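Local structure of outer membrane protein YopM (Yersinia pestis, 1JL5) at residues P169-S174 and E187-Q192; L175-A180 and L197-A202. The protein is a leucine-rich-repeat effector and virulence factor that probably alters host cell physiology to promote bacterial survival in host tissues. All coordinates share one frame; numbering follows the deposited sequence.

Contact 1: residues P169-S174 and E187-Q192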
loop_
_atom_site.group_PDB
_atom_site.type_symbol
_atom_site.label_atom_id
_atom_site.label_comp_id
_atom_site.label_asym_id
_atom_site.label_seq_id
_atom_site.Cartn_x
_atom_site.Cartn_y
_atom_site.Cartn_z
ATOM N N PRO A 169 13.629 36.232 -5.025
ATOM C CA PRO A 169 13.903 37.668 -5.094
ATOM C C PRO A 169 12.626 38.357 -4.620
ATOM O O PRO A 169 11.571 37.719 -4.544
ATOM C CB PRO A 169 14.155 37.896 -6.581
ATOM C CG PRO A 169 14.694 36.571 -7.040
ATOM C CD PRO A 169 13.786 35.597 -6.342
ATOM N N ASP A 170 12.700 39.638 -4.288
ATOM C CA ASP A 170 11.493 40.318 -3.857
ATOM C C ASP A 170 10.490 40.189 -4.986
ATOM O O ASP A 170 10.856 40.173 -6.159
ATOM C CB ASP A 170 11.777 41.781 -3.531
ATOM C CG ASP A 170 12.628 41.930 -2.295
ATOM O OD1 ASP A 170 12.537 41.052 -1.410
ATOM O OD2 ASP A 170 13.378 42.920 -2.202
ATOM N N LEU A 171 9.220 40.084 -4.629
ATOM C CA LEU A 171 8.186 39.894 -5.623
ATOM C C LEU A 171 7.629 41.173 -6.218
ATOM O O LEU A 171 7.588 42.215 -5.565
ATOM C CB LEU A 171 7.066 39.058 -5.016
ATOM C CG LEU A 171 7.622 37.760 -4.421
ATOM C CD1 LEU A 171 6.531 37.035 -3.654
ATOM C CD2 LEU A 171 8.196 36.891 -5.540
ATOM N N PRO A 172 7.196 41.103 -7.484
ATOM C CA PRO A 172 6.632 42.258 -8.180
ATOM C C PRO A 172 5.223 42.521 -7.674
ATOM O O PRO A 172 4.471 41.586 -7.408
ATOM C CB PRO A 172 6.641 41.809 -9.636
ATOM C CG PRO A 172 6.325 40.346 -9.513
ATOM C CD PRO A 172 7.238 39.926 -8.374
ATOM N N PRO A 173 4.852 43.797 -7.529
ATOM C CA PRO A 173 3.520 44.169 -7.052
ATOM C C PRO A 173 2.425 43.535 -7.895
ATOM O O PRO A 173 1.284 43.413 -7.458
ATOM C CB PRO A 173 3.526 45.689 -7.177
ATOM C CG PRO A 173 4.962 46.029 -6.898
ATOM C CD PRO A 173 5.700 44.990 -7.706
ATOM N N SER A 174 2.777 43.132 -9.110
ATOM C CA SER A 174 1.815 42.519 -10.012
ATOM C C SER A 174 1.578 41.055 -9.672
ATOM O O SER A 174 0.630 40.443 -10.161
ATOM C CB SER A 174 2.311 42.616 -11.453
ATOM O OG SER A 174 3.601 42.041 -11.573
ATOM N N GLU A 187 13.280 31.536 3.866
ATOM C CA GLU A 187 12.442 32.704 4.062
ATOM C C GLU A 187 11.764 33.023 2.749
ATOM O O GLU A 187 12.243 32.646 1.684
ATOM C CB GLU A 187 13.266 33.923 4.470
ATOM C CG GLU A 187 13.952 33.829 5.813
ATOM C CD GLU A 187 14.790 35.064 6.100
ATOM O OE1 GLU A 187 14.227 36.182 6.089
ATOM O OE2 GLU A 187 16.008 34.916 6.333
ATOM N N LEU A 188 10.638 33.709 2.837
ATOM C CA LEU A 188 9.922 34.135 1.659
ATOM C C LEU A 188 10.138 35.633 1.654
ATOM O O LEU A 188 10.349 36.233 2.704
ATOM C CB LEU A 188 8.430 33.836 1.782
ATOM C CG LEU A 188 7.984 32.383 1.616
ATOM C CD1 LEU A 188 6.477 32.295 1.789
ATOM C CD2 LEU A 188 8.393 31.873 0.241
ATOM N N PRO A 189 10.133 36.255 0.475
ATOM C CA PRO A 189 10.333 37.702 0.492
ATOM C C PRO A 189 9.096 38.318 1.128
ATOM O O PRO A 189 8.109 37.623 1.369
ATOM C CB PRO A 189 10.469 38.045 -0.987
ATOM C CG PRO A 189 9.611 37.006 -1.645
ATOM C CD PRO A 189 9.987 35.753 -0.900
ATOM N N GLU A 190 9.151 39.610 1.418
ATOM C CA GLU A 190 8.011 40.286 2.009
ATOM C C GLU A 190 6.838 40.068 1.072
ATOM O O GLU A 190 6.989 40.127 -0.146
ATOM C CB GLU A 190 8.303 41.777 2.159
ATOM C CG GLU A 190 7.145 42.575 2.712
ATOM C CD GLU A 190 7.519 44.017 2.962
ATOM O OE1 GLU A 190 7.993 44.680 2.015
ATOM O OE2 GLU A 190 7.335 44.483 4.107
ATOM N N LEU A 191 5.666 39.818 1.639
ATOM C CA LEU A 191 4.492 39.554 0.826
ATOM C C LEU A 191 3.340 40.499 1.106
ATOM O O LEU A 191 2.537 40.784 0.223
ATOM C CB LEU A 191 4.015 38.124 1.080
ATOM C CG LEU A 191 5.070 37.025 0.962
ATOM C CD1 LEU A 191 4.528 35.726 1.552
ATOM C CD2 LEU A 191 5.460 36.851 -0.496
ATOM N N GLN A 192 3.261 40.970 2.345
ATOM C CA GLN A 192 2.175 41.841 2.772
ATOM C C GLN A 192 1.907 43.031 1.866
ATOM O O GLN A 192 0.793 43.541 1.835
ATOM C CB GLN A 192 2.424 42.322 4.204
ATOM C CG GLN A 192 3.546 43.331 4.351
ATOM C CD GLN A 192 3.948 43.524 5.799
ATOM O OE1 GLN A 192 3.095 43.676 6.676
ATOM N NE2 GLN A 192 5.252 43.518 6.059
HETATM O O HOH W 1 11.519 40.985 1.004
HETATM O O HOH W 2 8.673 40.794 -2.029
#
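Pro189 meets the side chain of Leu171, and these two residues give up most of the surface buried here. CB of Pro189 is directed toward 169-174, and the side chain crosses that of Leu171 at about a right angle. Its CG atom does the touching, 3.5 Å from Leu171 CG, a tight carbon contact. Pro189 CG also lies 3.6 Å from the backbone oxygen Pro169 O. Leu171 CG is anti to its carbonyl carbon (chi1 -53°), which sets it beside the backbone N. The branch atom CD1 meets Leu191, with Leu171 CD1 and Leu191 CD2 3.3 Å apart. The two leucines cross obliquely.

Asp170 lies at the solvent side. Its carboxylate passes beside Pro189, OD1 3.7 Å from Pro189 CB. No direct hydrogen bond joins the two segments; two waters do this work. One donates to Asp170 OD1 and accepts from Glu190 N at 2.8 Å. The other accepts from Leu171 N and donates to Glu190 O at 2.6 Å. The backbone of Glu190 is thus tied at both its N-H and its carbonyl, while the apolar side chains pack beneath.

This is packing between successive coils of a leucine-rich-repeat solenoid. Both segments lie on the non-strand part of the coil. Segment 169-174 follows strand 157-159 and precedes strand 177-179. The loop holding 187-192 comes after strand 177-179 and leads to strand 199-201. Leu168 also touches Pro189, and Pro169 packs on Leu146 of the preceding loop. Leu188 packs on Leu207 and Pro211 of the next loop.

Contact 2: residues L175-A180 and L197-A202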
loop_
_atom_site.group_PDB
_atom_site.type_symbol
_atom_site.label_atom_id
_atom_site.label_comp_id
_atom_site.label_asym_id
_atom_site.label_seq_id
_atom_site.Cartn_x
_atom_site.Cartn_y
_atom_site.Cartn_z
ATOM N N LEU A 175 2.441 40.499 -8.834
ATOM C CA LEU A 175 2.330 39.097 -8.466
ATOM C C LEU A 175 0.965 38.730 -7.904
ATOM O O LEU A 175 0.523 39.279 -6.902
ATOM C CB LEU A 175 3.415 38.729 -7.456
ATOM C CG LEU A 175 3.516 37.225 -7.191
ATOM C CD1 LEU A 175 3.695 36.510 -8.504
ATOM C CD2 LEU A 175 4.675 36.924 -6.264
ATOM N N GLU A 176 0.297 37.792 -8.559
ATOM C CA GLU A 176 -1.008 37.352 -8.106
ATOM C C GLU A 176 -0.875 35.935 -7.596
ATOM O O GLU A 176 -1.639 35.479 -6.744
ATOM C CB GLU A 176 -2.006 37.347 -9.257
ATOM C CG GLU A 176 -1.979 38.576 -10.126
ATOM C CD GLU A 176 -3.170 38.630 -11.051
ATOM O OE1 GLU A 176 -3.588 37.558 -11.536
ATOM O OE2 GLU A 176 -3.684 39.741 -11.298
ATOM N N PHE A 177 0.114 35.237 -8.130
ATOM C CA PHE A 177 0.309 33.856 -7.764
ATOM C C PHE A 177 1.762 33.461 -7.800
ATOM O O PHE A 177 2.460 33.680 -8.790
ATOM C CB PHE A 177 -0.504 32.977 -8.721
ATOM C CG PHE A 177 -0.246 31.502 -8.586
ATOM C CD1 PHE A 177 0.980 30.952 -8.951
ATOM C CD2 PHE A 177 -1.252 30.650 -8.140
ATOM C CE1 PHE A 177 1.203 29.581 -8.879
ATOM C CE2 PHE A 177 -1.037 29.274 -8.065
ATOM C CZ PHE A 177 0.192 28.740 -8.437
ATOM N N ILE A 178 2.225 32.889 -6.700
ATOM C CA ILE A 178 3.579 32.405 -6.658
ATOM C C ILE A 178 3.614 31.042 -6.001
ATOM O O ILE A 178 3.136 30.849 -4.879
ATOM C CB ILE A 178 4.538 33.348 -5.920
ATOM C CG1 ILE A 178 5.956 32.777 -6.024
ATOM C CG2 ILE A 178 4.108 33.527 -4.469
ATOM C CD1 ILE A 178 7.040 33.707 -5.572
ATOM N N ALA A 179 4.139 30.082 -6.747
ATOM C CA ALA A 179 4.297 28.730 -6.260
ATOM C C ALA A 179 5.805 28.609 -6.199
ATOM O O ALA A 179 6.481 28.678 -7.222
ATOM C CB ALA A 179 3.714 27.733 -7.249
ATOM N N ALA A 180 6.333 28.490 -4.992
ATOM C CA ALA A 180 7.767 28.362 -4.794
ATOM C C ALA A 180 7.969 27.183 -3.862
ATOM O O ALA A 180 8.959 27.092 -3.142
ATOM C CB ALA A 180 8.324 29.626 -4.177
ATOM N N LEU A 197 -1.426 39.516 -4.715
ATOM C CA LEU A 197 -1.021 38.154 -4.412
ATOM C C LEU A 197 -2.191 37.429 -3.761
ATOM O O LEU A 197 -2.583 37.732 -2.635
ATOM C CB LEU A 197 0.188 38.146 -3.481
ATOM C CG LEU A 197 0.769 36.754 -3.222
ATOM C CD1 LEU A 197 1.116 36.090 -4.546
ATOM C CD2 LEU A 197 1.996 36.874 -2.347
ATOM N N THR A 198 -2.754 36.470 -4.474
ATOM C CA THR A 198 -3.889 35.742 -3.947
ATOM C C THR A 198 -3.527 34.315 -3.575
ATOM O O THR A 198 -4.202 33.688 -2.767
ATOM C CB THR A 198 -5.015 35.701 -4.969
ATOM O OG1 THR A 198 -4.582 34.960 -6.109
ATOM C CG2 THR A 198 -5.384 37.111 -5.403
ATOM N N ALA A 199 -2.461 33.798 -4.164
ATOM C CA ALA A 199 -2.065 32.434 -3.865
ATOM C C ALA A 199 -0.573 32.288 -3.687
ATOM O O ALA A 199 0.219 32.731 -4.516
ATOM C CB ALA A 199 -2.551 31.495 -4.962
ATOM N N ILE A 200 -0.200 31.662 -2.582
ATOM C CA ILE A 200 1.194 31.423 -2.286
ATOM C C ILE A 200 1.378 29.950 -2.005
ATOM O O ILE A 200 0.706 29.380 -1.145
ATOM C CB ILE A 200 1.670 32.162 -1.025
ATOM C CG1 ILE A 200 1.537 33.671 -1.206
ATOM C CG2 ILE A 200 3.117 31.776 -0.721
ATOM C CD1 ILE A 200 1.820 34.435 0.068
ATOM N N TYR A 201 2.273 29.332 -2.753
ATOM C CA TYR A 201 2.602 27.941 -2.538
ATOM C C TYR A 201 4.062 28.039 -2.175
ATOM O O TYR A 201 4.887 28.466 -2.982
ATOM C CB TYR A 201 2.403 27.117 -3.806
ATOM C CG TYR A 201 0.956 26.995 -4.195
ATOM C CD1 TYR A 201 0.288 28.055 -4.802
ATOM C CD2 TYR A 201 0.240 25.832 -3.924
ATOM C CE1 TYR A 201 -1.059 27.961 -5.128
ATOM C CE2 TYR A 201 -1.109 25.729 -4.246
ATOM C CZ TYR A 201 -1.749 26.799 -4.848
ATOM O OH TYR A 201 -3.080 26.709 -5.173
ATOM N N ALA A 202 4.369 27.696 -0.934
ATOM C CA ALA A 202 5.730 27.756 -0.449
ATOM C C ALA A 202 5.942 26.531 0.417
ATOM O O ALA A 202 6.813 26.496 1.274
ATOM C CB ALA A 202 5.941 29.026 0.356
#
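The rings of Phe177 and Tyr201 lean against each other across two parallel strands. Their planes are inclined at 37° and their centroids are 5.1 Å apart, so the pair is oblique. The approach is close: Phe177 CE2 lies 3.2 Å from Tyr201 CE1. Phe177 CG is anti to its backbone N (chi1 172°) and lies beside the carbonyl carbon, with the ring against Ala199 CB and Tyr201. Ala199 sits on the same face of the strands, its CB 3.5 Å from Phe177 CD2. Ala179 completes this face, with its CB against Tyr201 CB.

The face with Ile178 and Ile200 is buried. Ile178 CG2 packs 3.9 Å from Leu197 CD1, and these two side chains cross. Leu175 and Leu197 instead lie side by side and point the same way, CG of Leu175 against CD1 of Leu197.

Backbone bonds set the parallel register, pairing Phe177 with Ala199, Ile178 with Ile200 and Ala179 with Tyr201. Ile178 N donates to Ala199 O, and Ile178 O accepts from Tyr201 N. Ala180 N donates to Tyr201 O. Glu176 O takes two N-H groups: Thr198 N at 2.7 Å, tilted from the carbonyl plane, and Ala199 N at 3.2 Å, in that plane. The side chains of Asn183 and Asn205 both hydrogen-bond to Ala180 O, just after the strand.

Short parallel strands with an inward aliphatic face are characteristic of the leucine-rich repeat. Backbone bonds from Lys156, Ile158 and Val160, in and flanking strand 157-159, reach Glu176, Phe177 and Ala179. Past 199-201, Ile200 and Tyr201 pack on Ile220 and Val221 of strand 219-221.

Overall arrangement
Contacts 1 and 2 both join successive turns of the solenoid, at different places along them, and their centres are 9 Å apart. Their segments alternate along the chain: 169-174 runs directly into 175-180, and 187-192 precedes 197-202. The two contacts share one apolar core. Leu171 CD2 lies 3.4 Å from Ile178 CD1, and Leu191 CD1 lies 3.3 Å from Ile200 CD1. Leu188 CD1 also packs on Ala202 CB, 3.6 Å away. Leu171 and Leu191 thus pack against the isoleucines of contact 2. Both contacts lie away from the annotated calcium sites, although the Ala180 side chain is about 12 Å from a bound calcium ion.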